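Local atomic coordinates of putative peptidase (PDB entry 5DYN), a protein that is a putative cysteine protease of the clostripain family, probably able to cleave and activate the B. fragilis toxin, seen here in its N-terminal piece. Residues I23-L28 against Y84-S89; P30-D35 against V114-G119; E38-M43 against G74-E79; N52-I57 against N104-E109. All blocks are in the same frame, centred on the assembly; numbering follows the deposited sequence.

Contact 1. Residues I23-L28 against Y84-S89; sequences IAQNSL and YPEQNS. With NA (sodium ion), chain C; NA (sodium ion), chain D.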
loop_
_atom_site.group_PDB
_atom_site.type_symbol
_atom_site.label_atom_id
_atom_site.label_comp_id
_atom_site.label_asym_id
_atom_site.label_seq_id
_atom_site.Cartn_x
_atom_site.Cartn_y
_atom_site.Cartn_z
ATOM N N ILE A 23 0.812 12.846 2.280
ATOM C CA ILE A 23 0.105 13.682 1.325
ATOM C C ILE A 23 -1.305 13.900 1.866
ATOM O O ILE A 23 -2.235 13.166 1.530
ATOM C CB ILE A 23 0.067 13.042 -0.074
ATOM C CG1 ILE A 23 1.481 12.650 -0.508
ATOM C CG2 ILE A 23 -0.573 13.988 -1.081
ATOM C CD1 ILE A 23 1.537 11.881 -1.811
ATOM N N ALA A 24 -1.450 14.906 2.722
ATOM C CA ALA A 24 -2.683 15.093 3.478
ATOM C C ALA A 24 -3.513 16.281 2.997
ATOM O O ALA A 24 -4.498 16.650 3.636
ATOM C CB ALA A 24 -2.360 15.249 4.956
ATOM N N GLN A 25 -3.126 16.875 1.873
ATOM C CA GLN A 25 -3.869 18.009 1.332
ATOM C C GLN A 25 -5.100 17.504 0.591
ATOM O O GLN A 25 -5.218 17.632 -0.630
ATOM C CB GLN A 25 -2.986 18.858 0.417
ATOM C CG GLN A 25 -3.591 20.205 0.052
ATOM C CD GLN A 25 -2.585 21.119 -0.602
ATOM O OE1 GLN A 25 -1.504 21.349 -0.067
ATOM N NE2 GLN A 25 -2.926 21.634 -1.778
ATOM N N ASN A 26 -6.019 16.928 1.354
ATOM C CA ASN A 26 -7.202 16.295 0.804
ATOM C C ASN A 26 -8.238 16.092 1.894
ATOM O O ASN A 26 -8.187 16.751 2.932
ATOM C CB ASN A 26 -6.833 14.962 0.151
ATOM C CG ASN A 26 -5.903 14.132 1.013
ATOM O OD1 ASN A 26 -6.108 14.004 2.220
ATOM N ND2 ASN A 26 -4.859 13.580 0.402
ATOM N N SER A 27 -9.164 15.169 1.664
ATOM C CA SER A 27 -10.235 14.906 2.616
ATOM C C SER A 27 -9.723 14.288 3.918
ATOM O O SER A 27 -10.448 14.236 4.908
ATOM C CB SER A 27 -11.286 13.990 1.988
ATOM O OG SER A 27 -10.797 12.667 1.874
ATOM N N LEU A 28 -8.478 13.823 3.916
ATOM C CA LEU A 28 -7.916 13.156 5.086
ATOM C C LEU A 28 -7.189 14.124 6.010
ATOM O O LEU A 28 -6.684 13.725 7.061
ATOM C CB LEU A 28 -6.957 12.049 4.657
ATOM C CG LEU A 28 -7.569 10.964 3.777
ATOM C CD1 LEU A 28 -6.480 10.057 3.244
ATOM C CD2 LEU A 28 -8.607 10.174 4.557
ATOM N N TYR A 84 8.909 24.040 3.887
ATOM C CA TYR A 84 8.783 24.147 2.443
ATOM C C TYR A 84 7.728 25.170 2.061
ATOM O O TYR A 84 6.783 25.400 2.815
ATOM C CB TYR A 84 8.436 22.784 1.835
ATOM C CG TYR A 84 9.409 21.683 2.192
ATOM C CD1 TYR A 84 10.545 21.459 1.423
ATOM C CD2 TYR A 84 9.192 20.866 3.293
ATOM C CE1 TYR A 84 11.440 20.452 1.741
ATOM C CE2 TYR A 84 10.080 19.858 3.622
ATOM C CZ TYR A 84 11.204 19.655 2.841
ATOM O OH TYR A 84 12.092 18.653 3.159
ATOM N N PRO A 85 7.891 25.799 0.888
ATOM C CA PRO A 85 6.799 26.585 0.310
ATOM C C PRO A 85 5.672 25.653 -0.097
ATOM O O PRO A 85 5.894 24.444 -0.161
ATOM C CB PRO A 85 7.443 27.238 -0.912
ATOM C CG PRO A 85 8.540 26.293 -1.290
ATOM C CD PRO A 85 9.079 25.783 0.017
ATOM N N GLU A 86 4.488 26.190 -0.364
ATOM C CA GLU A 86 3.391 25.339 -0.792
ATOM C C GLU A 86 3.749 24.677 -2.114
ATOM O O GLU A 86 4.321 25.307 -3.003
ATOM C CB GLU A 86 2.087 26.128 -0.914
ATOM C CG GLU A 86 1.202 26.071 0.332
ATOM C CD GLU A 86 0.551 24.706 0.563
ATOM O OE1 GLU A 86 0.958 23.703 -0.069
ATOM O OE2 GLU A 86 -0.387 24.639 1.388
ATOM N N GLN A 87 3.422 23.396 -2.230
ATOM C CA GLN A 87 3.885 22.599 -3.352
ATOM C C GLN A 87 3.051 21.342 -3.511
ATOM O O GLN A 87 2.382 20.910 -2.578
ATOM C CB GLN A 87 5.356 22.228 -3.158
ATOM C CG GLN A 87 5.609 21.419 -1.897
ATOM C CD GLN A 87 7.077 21.301 -1.560
ATOM O OE1 GLN A 87 7.928 21.883 -2.230
ATOM N NE2 GLN A 87 7.384 20.547 -0.512
ATOM N N ASN A 88 3.096 20.760 -4.702
ATOM C CA ASN A 88 2.458 19.477 -4.949
ATOM C C ASN A 88 3.316 18.347 -4.394
ATOM O O ASN A 88 4.336 17.990 -4.981
ATOM C CB ASN A 88 2.212 19.286 -6.447
ATOM C CG ASN A 88 1.697 17.902 -6.784
ATOM O OD1 ASN A 88 1.106 17.220 -5.948
ATOM N ND2 ASN A 88 1.908 17.486 -8.027
ATOM N N SER A 89 2.901 17.791 -3.259
ATOM C CA SER A 89 3.654 16.720 -2.615
ATOM C C SER A 89 3.478 15.386 -3.341
ATOM O O SER A 89 4.131 14.397 -3.009
ATOM C CB SER A 89 3.233 16.586 -1.153
ATOM O OG SER A 89 3.384 17.821 -0.478
HETATM NA NA NA C . 0.329 20.750 -1.528
HETATM NA NA NA D . -0.646 22.068 2.110
#
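The carboxamide oxygen of Gln25 is shared by two sodium ions: Gln25 OE1 lies 2.4 Å from the sodium of chain C and likewise 2.4 Å from that of chain D. The 84-89 loop supplies one ligand to each. Gln87 O, a backbone carbonyl, binds the chain C sodium at 2.3 Å, and the carboxylate oxygen Glu86 OE2 reaches the chain D sodium at a longer 2.7 Å. Asp58 contributes to both ions; Asp59 O and Ser61 O complete the chain D site, and Asp5 of the second protein chain joins the chain C site. Gln25 stands at the centre of an inverse gamma turn, and its extended chain, with CG anti to the backbone N (chi1 -168°), carries the amide across to the ions. Glu86 folds back at chi2 (-71°) to bring its carboxylate there. Its other oxygen, Glu86 OE1, accepts a bent bond from Gln87 N through the anti lone pair. Ile23 meets Ser89 by van der Waals contact, its CD1 methyl 3.8 Å from the carbonyl oxygen Ser89 O, while the Ser89 hydroxyl is bonded to Asp58 and to Tyr56. Within 23-28, Asn26 works in both directions, ND2 giving to Ile23 O and OD1 capping Leu28 N at 2.9 Å ahead of helix 29-43. No hydrogen bond joins the two loops directly. Gln25 OE1 and Glu86 OE1, both acceptors, stand only 3.4 Å apart, a proximity that the cations probably make tolerable, so the loops are joined chiefly through metal coordination.

Contact 2. Residues P30-D35 against V114-G119; sequences PLASAD and VFWSHG. With NA (sodium ion), chain E.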
loop_
_atom_site.group_PDB
_atom_site.type_symbol
_atom_site.label_atom_id
_atom_site.label_comp_id
_atom_site.label_asym_id
_atom_site.label_seq_id
_atom_site.Cartn_x
_atom_site.Cartn_y
_atom_site.Cartn_z
ATOM N N PRO A 30 -8.224 16.384 8.151
ATOM C CA PRO A 30 -8.617 16.412 9.567
ATOM C C PRO A 30 -8.124 15.207 10.369
ATOM O O PRO A 30 -8.108 15.261 11.596
ATOM C CB PRO A 30 -10.148 16.413 9.503
ATOM C CG PRO A 30 -10.476 16.923 8.150
ATOM C CD PRO A 30 -9.406 16.394 7.268
ATOM N N LEU A 31 -7.731 14.141 9.681
ATOM C CA LEU A 31 -7.299 12.912 10.340
ATOM C C LEU A 31 -5.784 12.847 10.538
ATOM O O LEU A 31 -5.285 11.989 11.263
ATOM C CB LEU A 31 -7.761 11.698 9.533
ATOM C CG LEU A 31 -9.268 11.456 9.465
ATOM C CD1 LEU A 31 -9.605 10.531 8.309
ATOM C CD2 LEU A 31 -9.768 10.873 10.778
ATOM N N ALA A 32 -5.062 13.755 9.891
ATOM C CA ALA A 32 -3.601 13.741 9.911
ATOM C C ALA A 32 -3.043 14.004 11.305
ATOM O O ALA A 32 -2.051 13.401 11.714
ATOM C CB ALA A 32 -3.055 14.764 8.929
ATOM N N SER A 33 -3.693 14.909 12.027
ATOM C CA SER A 33 -3.237 15.321 13.347
ATOM C C SER A 33 -3.202 14.163 14.342
ATOM O O SER A 33 -2.217 13.981 15.058
ATOM C CB SER A 33 -4.130 16.440 13.882
ATOM O OG SER A 33 -3.722 16.830 15.180
ATOM N N ALA A 34 -4.280 13.387 14.379
ATOM C CA ALA A 34 -4.392 12.264 15.304
ATOM C C ALA A 34 -3.248 11.276 15.121
ATOM O O ALA A 34 -2.598 10.884 16.088
ATOM C CB ALA A 34 -5.727 11.565 15.125
ATOM N N ASP A 35 -3.004 10.886 13.872
ATOM C CA ASP A 35 -1.929 9.953 13.542
ATOM C C ASP A 35 -0.564 10.458 13.998
ATOM O O ASP A 35 0.205 9.712 14.604
ATOM C CB ASP A 35 -1.908 9.682 12.038
ATOM C CG ASP A 35 -2.996 8.723 11.606
ATOM O OD1 ASP A 35 -3.886 8.420 12.431
ATOM O OD2 ASP A 35 -2.962 8.277 10.438
ATOM N N VAL A 114 6.910 5.156 5.086
ATOM C CA VAL A 114 5.465 5.070 5.224
ATOM C C VAL A 114 4.791 6.013 4.238
ATOM O O VAL A 114 5.192 7.169 4.090
ATOM C CB VAL A 114 5.014 5.414 6.657
ATOM C CG1 VAL A 114 3.499 5.334 6.783
ATOM C CG2 VAL A 114 5.686 4.490 7.653
ATOM N N PHE A 115 3.766 5.515 3.559
ATOM C CA PHE A 115 3.058 6.310 2.568
ATOM C C PHE A 115 1.633 6.590 3.026
ATOM O O PHE A 115 0.797 5.688 3.098
ATOM C CB PHE A 115 3.081 5.598 1.219
ATOM C CG PHE A 115 4.465 5.419 0.664
ATOM C CD1 PHE A 115 5.234 4.320 1.020
ATOM C CD2 PHE A 115 5.006 6.359 -0.197
ATOM C CE1 PHE A 115 6.513 4.156 0.517
ATOM C CE2 PHE A 115 6.284 6.199 -0.705
ATOM C CZ PHE A 115 7.036 5.097 -0.348
ATOM N N TRP A 116 1.375 7.859 3.331
ATOM C CA TRP A 116 0.163 8.291 4.019
ATOM C C TRP A 116 -0.667 9.216 3.136
ATOM O O TRP A 116 -0.347 10.402 3.010
ATOM C CB TRP A 116 0.544 9.007 5.322
ATOM C CG TRP A 116 -0.547 9.143 6.355
ATOM C CD1 TRP A 116 -0.665 8.431 7.517
ATOM C CD2 TRP A 116 -1.650 10.064 6.337
ATOM N NE1 TRP A 116 -1.772 8.846 8.217
ATOM C CE2 TRP A 116 -2.395 9.844 7.515
ATOM C CE3 TRP A 116 -2.081 11.048 5.441
ATOM C CZ2 TRP A 116 -3.548 10.568 7.815
ATOM C CZ3 TRP A 116 -3.225 11.764 5.740
ATOM C CH2 TRP A 116 -3.945 11.521 6.919
ATOM N N SER A 117 -1.726 8.675 2.531
ATOM C CA SER A 117 -2.632 9.464 1.692
ATOM C C SER A 117 -3.814 8.634 1.198
ATOM O O SER A 117 -4.086 7.552 1.715
ATOM C CB SER A 117 -1.887 10.048 0.488
ATOM O OG SER A 117 -2.633 11.086 -0.115
ATOM N N HIS A 118 -4.516 9.153 0.195
ATOM C CA HIS A 118 -5.507 8.366 -0.533
ATOM C C HIS A 118 -4.788 7.418 -1.482
ATOM O O HIS A 118 -3.668 7.694 -1.912
ATOM C CB HIS A 118 -6.471 9.262 -1.314
ATOM C CG HIS A 118 -7.560 9.854 -0.475
ATOM N ND1 HIS A 118 -8.463 9.083 0.224
ATOM C CD2 HIS A 118 -7.899 11.143 -0.234
ATOM C CE1 HIS A 118 -9.305 9.871 0.867
ATOM N NE2 HIS A 118 -8.987 11.126 0.605
ATOM N N GLY A 119 -5.431 6.306 -1.812
ATOM C CA GLY A 119 -4.815 5.302 -2.655
ATOM C C GLY A 119 -5.773 4.728 -3.677
ATOM O O GLY A 119 -6.978 4.645 -3.441
HETATM NA NA NA E . -4.478 6.363 13.600
HETATM O O HOH W 1 -6.661 7.128 14.682
#
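Trp116 presents the edge of its indole to Asp35, and the two flat groups are nearly perpendicular, with carboxylate and ring planes 86° apart. The ring nitrogen Trp116 NE1 gives a short bond of 2.6 Å to Asp35 OD2, at an N-H...O angle of 160°. The acceptor lies in the indole plane and uses its anti lone pair, the one turned away from OD1. That leaves Asp35 OD1 to bind the sodium ion of chain E at 2.4 Å, so one carboxylate ties an indole to a cation. Indole and metal fix the rotation of the carboxylate, and the cation would be expected to favour its charged form. Glu38, a water and carbonyls of Pro61 and Ala63 of the second protein chain complete the site. At the far end of the indole, the six-membered ring meets the helix backbone: Trp116 CH2 is 3.7 Å from Ala32 CA and 3.9 Å from the methyl Ala32 CB. With CG anti to the backbone N (chi1 -162°), the indole spans the gap to helix segment 30-35, whose axis passes 12.4 Å from that of strand 114-116. Around this indole lie Met22 of strand 16-23, Ala24 and Leu28 of the loop that follows, and Tyr65 of the second chain. Helix 29-43 lies over one face of the sheet; Trp116 reaches it from strand 110-116, which pairs in parallel with a strand of the second chain.

Contact 3. Residues E38-M43 against G74-E79; sequences EMKEGM and GKVVEE. With NA (sodium ion), chain E.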
loop_
_atom_site.group_PDB
_atom_site.type_symbol
_atom_site.label_atom_id
_atom_site.label_comp_id
_atom_site.label_asym_id
_atom_site.label_seq_id
_atom_site.Cartn_x
_atom_site.Cartn_y
_atom_site.Cartn_z
ATOM N N GLU A 38 -0.390 10.118 17.563
ATOM C CA GLU A 38 -0.201 8.700 17.846
ATOM C C GLU A 38 1.254 8.290 17.628
ATOM O O GLU A 38 1.769 7.401 18.307
ATOM C CB GLU A 38 -1.120 7.849 16.973
ATOM C CG GLU A 38 -2.592 7.958 17.318
ATOM C CD GLU A 38 -3.468 7.197 16.342
ATOM O OE1 GLU A 38 -2.923 6.407 15.541
ATOM O OE2 GLU A 38 -4.699 7.397 16.365
ATOM N N MET A 39 1.912 8.943 16.678
ATOM C CA MET A 39 3.315 8.666 16.403
ATOM C C MET A 39 4.197 9.106 17.567
ATOM O O MET A 39 5.102 8.377 17.973
ATOM C CB MET A 39 3.753 9.353 15.108
ATOM C CG MET A 39 3.098 8.772 13.872
ATOM S SD MET A 39 3.415 9.678 12.346
ATOM C CE MET A 39 2.298 8.804 11.247
ATOM N N LYS A 40 3.930 10.296 18.098
ATOM C CA LYS A 40 4.653 10.792 19.267
ATOM C C LYS A 40 4.502 9.829 20.435
ATOM O O LYS A 40 5.479 9.464 21.087
ATOM C CB LYS A 40 4.146 12.176 19.674
ATOM C CG LYS A 40 4.407 13.268 18.663
ATOM C CD LYS A 40 3.810 14.578 19.136
ATOM C CE LYS A 40 3.813 15.610 18.030
ATOM N NZ LYS A 40 3.164 16.877 18.461
ATOM N N GLU A 41 3.262 9.424 20.685
ATOM C CA GLU A 41 2.948 8.472 21.740
ATOM C C GLU A 41 3.689 7.151 21.541
ATOM O O GLU A 41 4.234 6.587 22.489
ATOM C CB GLU A 41 1.440 8.235 21.791
ATOM C CG GLU A 41 1.006 7.070 22.656
ATOM C CD GLU A 41 -0.495 7.046 22.864
ATOM O OE1 GLU A 41 -1.182 7.930 22.304
ATOM O OE2 GLU A 41 -0.987 6.145 23.578
ATOM N N GLY A 42 3.711 6.664 20.304
ATOM C CA GLY A 42 4.403 5.426 19.991
ATOM C C GLY A 42 5.907 5.598 20.060
ATOM O O GLY A 42 6.644 4.660 20.362
ATOM N N MET A 43 6.361 6.813 19.783
ATOM C CA MET A 43 7.783 7.130 19.803
ATOM C C MET A 43 8.345 7.070 21.222
ATOM O O MET A 43 9.559 6.971 21.419
ATOM C CB MET A 43 8.011 8.511 19.180
ATOM C CG MET A 43 9.461 8.907 18.989
ATOM S SD MET A 43 10.513 7.577 18.379
ATOM C CE MET A 43 9.715 7.167 16.847
ATOM N N GLY A 74 13.252 13.196 28.065
ATOM C CA GLY A 74 12.585 12.016 27.540
ATOM C C GLY A 74 11.243 12.295 26.888
ATOM O O GLY A 74 10.629 11.402 26.304
ATOM N N LYS A 75 10.784 13.538 26.992
ATOM C CA LYS A 75 9.528 13.949 26.376
ATOM C C LYS A 75 9.673 14.014 24.859
ATOM O O LYS A 75 10.631 14.591 24.347
ATOM C CB LYS A 75 9.085 15.308 26.929
ATOM C CG LYS A 75 7.867 15.917 26.242
ATOM C CD LYS A 75 7.526 17.280 26.834
ATOM C CE LYS A 75 6.142 17.295 27.465
ATOM N NZ LYS A 75 5.126 17.895 26.556
ATOM N N VAL A 76 8.726 13.418 24.141
ATOM C CA VAL A 76 8.755 13.444 22.682
ATOM C C VAL A 76 8.503 14.858 22.166
ATOM O O VAL A 76 7.525 15.500 22.548
ATOM C CB VAL A 76 7.715 12.480 22.076
ATOM C CG1 VAL A 76 7.628 12.666 20.569
ATOM C CG2 VAL A 76 8.068 11.041 22.421
ATOM N N VAL A 77 9.394 15.344 21.307
ATOM C CA VAL A 77 9.288 16.701 20.782
ATOM C C VAL A 77 9.484 16.751 19.268
ATOM O O VAL A 77 10.237 15.959 18.699
ATOM C CB VAL A 77 10.313 17.647 21.451
ATOM C CG1 VAL A 77 9.983 17.841 22.925
ATOM C CG2 VAL A 77 11.732 17.113 21.280
ATOM N N GLU A 78 8.797 17.689 18.623
ATOM C CA GLU A 78 8.943 17.897 17.188
ATOM C C GLU A 78 10.194 18.709 16.880
ATOM O O GLU A 78 10.415 19.764 17.469
ATOM C CB GLU A 78 7.718 18.610 16.614
ATOM C CG GLU A 78 6.400 17.891 16.815
ATOM C CD GLU A 78 5.239 18.675 16.241
ATOM O OE1 GLU A 78 5.494 19.674 15.534
ATOM O OE2 GLU A 78 4.076 18.304 16.497
ATOM N N GLU A 79 11.006 18.218 15.951
ATOM C CA GLU A 79 12.202 18.934 15.530
ATOM C C GLU A 79 12.121 19.287 14.051
ATOM O O GLU A 79 12.090 18.402 13.198
ATOM C CB GLU A 79 13.455 18.099 15.804
ATOM C CG GLU A 79 13.573 17.608 17.236
ATOM C CD GLU A 79 14.700 16.610 17.420
ATOM O OE1 GLU A 79 15.475 16.408 16.460
ATOM O OE2 GLU A 79 14.809 16.028 18.521
HETATM NA NA NA E . -4.478 6.363 13.600
HETATM O O HOH W 1 -6.661 7.128 14.682
#
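Val76 and Lys40 bury the largest areas here, with Glu78 next. The valine straddles the helix backbone at Lys40: one methyl, Val76 CG1, sits 3.6 Å from Lys40 CB, and the other, Val76 CG2, is pressed to 3.3 Å from Lys40 O. CG1 lies anti to the backbone N of Val76 (chi1 172°), and the second methyl is thereby turned to meet Met43 as well, with Val76 CG2 4.1 Å from Met43 CB. Lys40 adds a polar grip to this apolar one. Its chain, extended beyond CG, slants past Val76 to Glu78, which it meets obliquely, and Lys40 NZ makes a salt bridge of 2.6 Å to Glu78 OE2. The ammonium comes from the anti side of the carboxylate, 18° out of its plane. The near end of the lysine, CB and CG, thus packs on Val76 CG1 while its far end is held by the salt bridge; Glu37 is a second, long and weak ionic partner. At the other end of the segment, Glu38 turns to the chain E sodium, with Glu38 OE1 2.5 Å from the ion and OE2 more distant. Helix 38-43 crosses strand 76-79 at 125°, their axes 8.5 Å apart. The strand is outermost in this chain's sheet and antiparallel to 64-70, whose Leu68 touches both Lys40 and Glu78. Met39 and Met43 carry the helix packing onward to Leu53 of strand 51-58.

Contact 4. Residues N52-I57 against N104-E109; sequences NLLVYI and NQYKAE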
loop_
_atom_site.group_PDB
_atom_site.type_symbol
_atom_site.label_atom_id
_atom_site.label_comp_id
_atom_site.label_asym_id
_atom_site.label_seq_id
_atom_site.Cartn_x
_atom_site.Cartn_y
_atom_site.Cartn_z
ATOM N N ASN A 52 15.295 6.959 14.081
ATOM C CA ASN A 52 14.927 8.272 13.566
ATOM C C ASN A 52 13.585 8.258 12.845
ATOM O O ASN A 52 13.483 7.766 11.719
ATOM C CB ASN A 52 16.003 8.797 12.616
ATOM C CG ASN A 52 17.373 8.847 13.257
ATOM O OD1 ASN A 52 17.672 9.749 14.040
ATOM N ND2 ASN A 52 18.220 7.882 12.918
ATOM N N LEU A 53 12.556 8.795 13.494
ATOM C CA LEU A 53 11.257 8.940 12.850
ATOM C C LEU A 53 11.097 10.331 12.264
ATOM O O LEU A 53 10.861 11.302 12.983
ATOM C CB LEU A 53 10.118 8.663 13.825
ATOM C CG LEU A 53 8.717 8.761 13.212
ATOM C CD1 LEU A 53 8.570 7.783 12.051
ATOM C CD2 LEU A 53 7.638 8.522 14.256
ATOM N N LEU A 54 11.227 10.419 10.949
ATOM C CA LEU A 54 11.034 11.681 10.259
ATOM C C LEU A 54 9.631 11.725 9.674
ATOM O O LEU A 54 9.088 10.707 9.249
ATOM C CB LEU A 54 12.094 11.873 9.173
ATOM C CG LEU A 54 13.409 12.519 9.631
ATOM C CD1 LEU A 54 14.074 11.753 10.764
ATOM C CD2 LEU A 54 14.361 12.647 8.470
ATOM N N VAL A 55 9.038 12.910 9.673
ATOM C CA VAL A 55 7.675 13.068 9.204
ATOM C C VAL A 55 7.571 14.221 8.224
ATOM O O VAL A 55 7.881 15.363 8.558
ATOM C CB VAL A 55 6.698 13.314 10.376
ATOM C CG1 VAL A 55 5.383 13.877 9.866
ATOM C CG2 VAL A 55 6.478 12.037 11.175
ATOM N N TYR A 56 7.147 13.915 7.007
ATOM C CA TYR A 56 6.780 14.953 6.060
ATOM C C TYR A 56 5.260 15.078 6.058
ATOM O O TYR A 56 4.551 14.118 5.757
ATOM C CB TYR A 56 7.308 14.638 4.659
ATOM C CG TYR A 56 6.854 15.628 3.613
ATOM C CD1 TYR A 56 7.483 16.859 3.478
ATOM C CD2 TYR A 56 5.789 15.339 2.771
ATOM C CE1 TYR A 56 7.067 17.770 2.526
ATOM C CE2 TYR A 56 5.366 16.241 1.820
ATOM C CZ TYR A 56 6.008 17.456 1.701
ATOM O OH TYR A 56 5.588 18.363 0.753
ATOM N N ILE A 57 4.759 16.253 6.417
ATOM C CA ILE A 57 3.320 16.466 6.481
ATOM C C ILE A 57 2.907 17.678 5.655
ATOM O O ILE A 57 3.378 18.797 5.873
ATOM C CB ILE A 57 2.833 16.628 7.948
ATOM C CG1 ILE A 57 1.411 17.199 7.997
ATOM C CG2 ILE A 57 3.795 17.488 8.755
ATOM C CD1 ILE A 57 0.332 16.201 7.616
ATOM N N ASN A 104 19.640 11.308 3.838
ATOM C CA ASN A 104 21.030 11.758 3.818
ATOM C C ASN A 104 21.422 12.434 5.130
ATOM O O ASN A 104 22.577 12.375 5.545
ATOM C CB ASN A 104 21.282 12.705 2.646
ATOM C CG ASN A 104 21.172 12.013 1.302
ATOM O OD1 ASN A 104 21.632 10.883 1.134
ATOM N ND2 ASN A 104 20.558 12.688 0.337
ATOM N N GLN A 105 20.456 13.073 5.781
ATOM C CA GLN A 105 20.708 13.695 7.075
ATOM C C GLN A 105 20.699 12.662 8.195
ATOM O O GLN A 105 21.311 12.868 9.246
ATOM C CB GLN A 105 19.677 14.785 7.368
ATOM C CG GLN A 105 19.883 16.075 6.593
ATOM C CD GLN A 105 19.314 17.282 7.316
ATOM O OE1 GLN A 105 19.366 17.365 8.545
ATOM N NE2 GLN A 105 18.763 18.222 6.556
ATOM N N TYR A 106 20.003 11.552 7.973
ATOM C CA TYR A 106 19.873 10.534 9.007
ATOM C C TYR A 106 20.140 9.133 8.478
ATOM O O TYR A 106 19.246 8.287 8.451
ATOM C CB TYR A 106 18.483 10.604 9.645
ATOM C CG TYR A 106 18.241 11.905 10.372
ATOM C CD1 TYR A 106 18.641 12.068 11.692
ATOM C CD2 TYR A 106 17.635 12.978 9.733
ATOM C CE1 TYR A 106 18.435 13.260 12.358
ATOM C CE2 TYR A 106 17.421 14.173 10.391
ATOM C CZ TYR A 106 17.824 14.309 11.702
ATOM O OH TYR A 106 17.614 15.497 12.359
ATOM N N LYS A 107 21.379 8.896 8.057
ATOM C CA LYS A 107 21.807 7.561 7.665
ATOM C C LYS A 107 21.664 6.605 8.842
ATOM O O LYS A 107 21.861 6.991 9.994
ATOM C CB LYS A 107 23.254 7.575 7.161
ATOM C CG LYS A 107 23.418 8.081 5.735
ATOM C CD LYS A 107 24.228 9.367 5.682
ATOM C CE LYS A 107 24.356 9.880 4.254
ATOM N NZ LYS A 107 25.059 11.191 4.186
ATOM N N ALA A 108 21.307 5.361 8.550
ATOM C CA ALA A 108 21.159 4.357 9.595
ATOM C C ALA A 108 21.501 2.969 9.071
ATOM O O ALA A 108 21.856 2.802 7.905
ATOM C CB ALA A 108 19.749 4.380 10.152
ATOM N N GLU A 109 21.399 1.976 9.948
ATOM C CA GLU A 109 21.642 0.593 9.566
ATOM C C GLU A 109 20.510 0.080 8.687
ATOM O O GLU A 109 20.746 -0.597 7.689
ATOM C CB GLU A 109 21.792 -0.287 10.807
ATOM C CG GLU A 109 21.884 -1.769 10.517
ATOM C CD GLU A 109 22.109 -2.581 11.774
ATOM O OE1 GLU A 109 23.079 -2.285 12.504
ATOM O OE2 GLU A 109 21.318 -3.512 12.035
#
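Apolar contact comes first: Leu54 laps onto the ring of Tyr106. Its methyl Leu54 CD1 lies over one face as a CH-pi contact, 4.2 Å from the ring centroid and 22° off the normal, displaced toward the rim. The sister methyl is nearer to a single carbon, with Leu54 CD2 3.5 Å from Tyr106 CD2; both methyls lie on the same side of the ring, toward its CD2-CE2 border. Tyr106 has CG anti to its carbonyl carbon (chi1 -64°), which swings the ring from the end of helix 92-105 onto the strand.

Polar groups meet the same ring without a hydrogen bond between the segments. Asn52 OD1 stands 3.4 Å from Tyr106 CD1, approaching obliquely, with the amide and ring planes 44° apart. The amide is satisfied by other residues: OD1 accepts from Arg67, whose side chain also borders Tyr106, and ND2 is bonded to Thr17. These two partners on flanking strands hold the amide in place beside the ring. On the other segment, Lys107 NZ curls back to Asn104 O, at 3.1 Å, meeting a lone pair in the carbonyl plane and so tying the residues that leave the helix to its last turn.

Asn52 and Leu54 lie on the face of strand 51-58 that receives the exit of helix 92-105. Leu53, Val55 and Ile57 point to the other face, where helix 29-43 packs. Strands 16-23 and 64-70 flank the strand, the first parallel and the second antiparallel, so Tyr106 lies over the beginning of the central strand.

All four contacts belong to one alpha/beta unit, consistent with the caspase-like fold of clan CD. Contacts 2 and 3 share helix 29-43 and the chain E sodium, their centres about 17 Å apart. Contact 4 lies on the other face of strand 51-58, about 14 Å from contact 3 between centres; Met43 touching Leu53 joins them. Contact 1 is about 11 Å from contact 2 between centres, linked by Ile23-Ser117 and Ser27-His118 hydrogen bonds. Along the chain contacts 1 and 2 cross, while contacts 3 and 4 are nested in the loop that contact 2 closes. The sodium-bound loops of contact 1 thus follow strands 16-23 and 76-83, and contacts 2 to 4 fasten helices to the sheet's two faces.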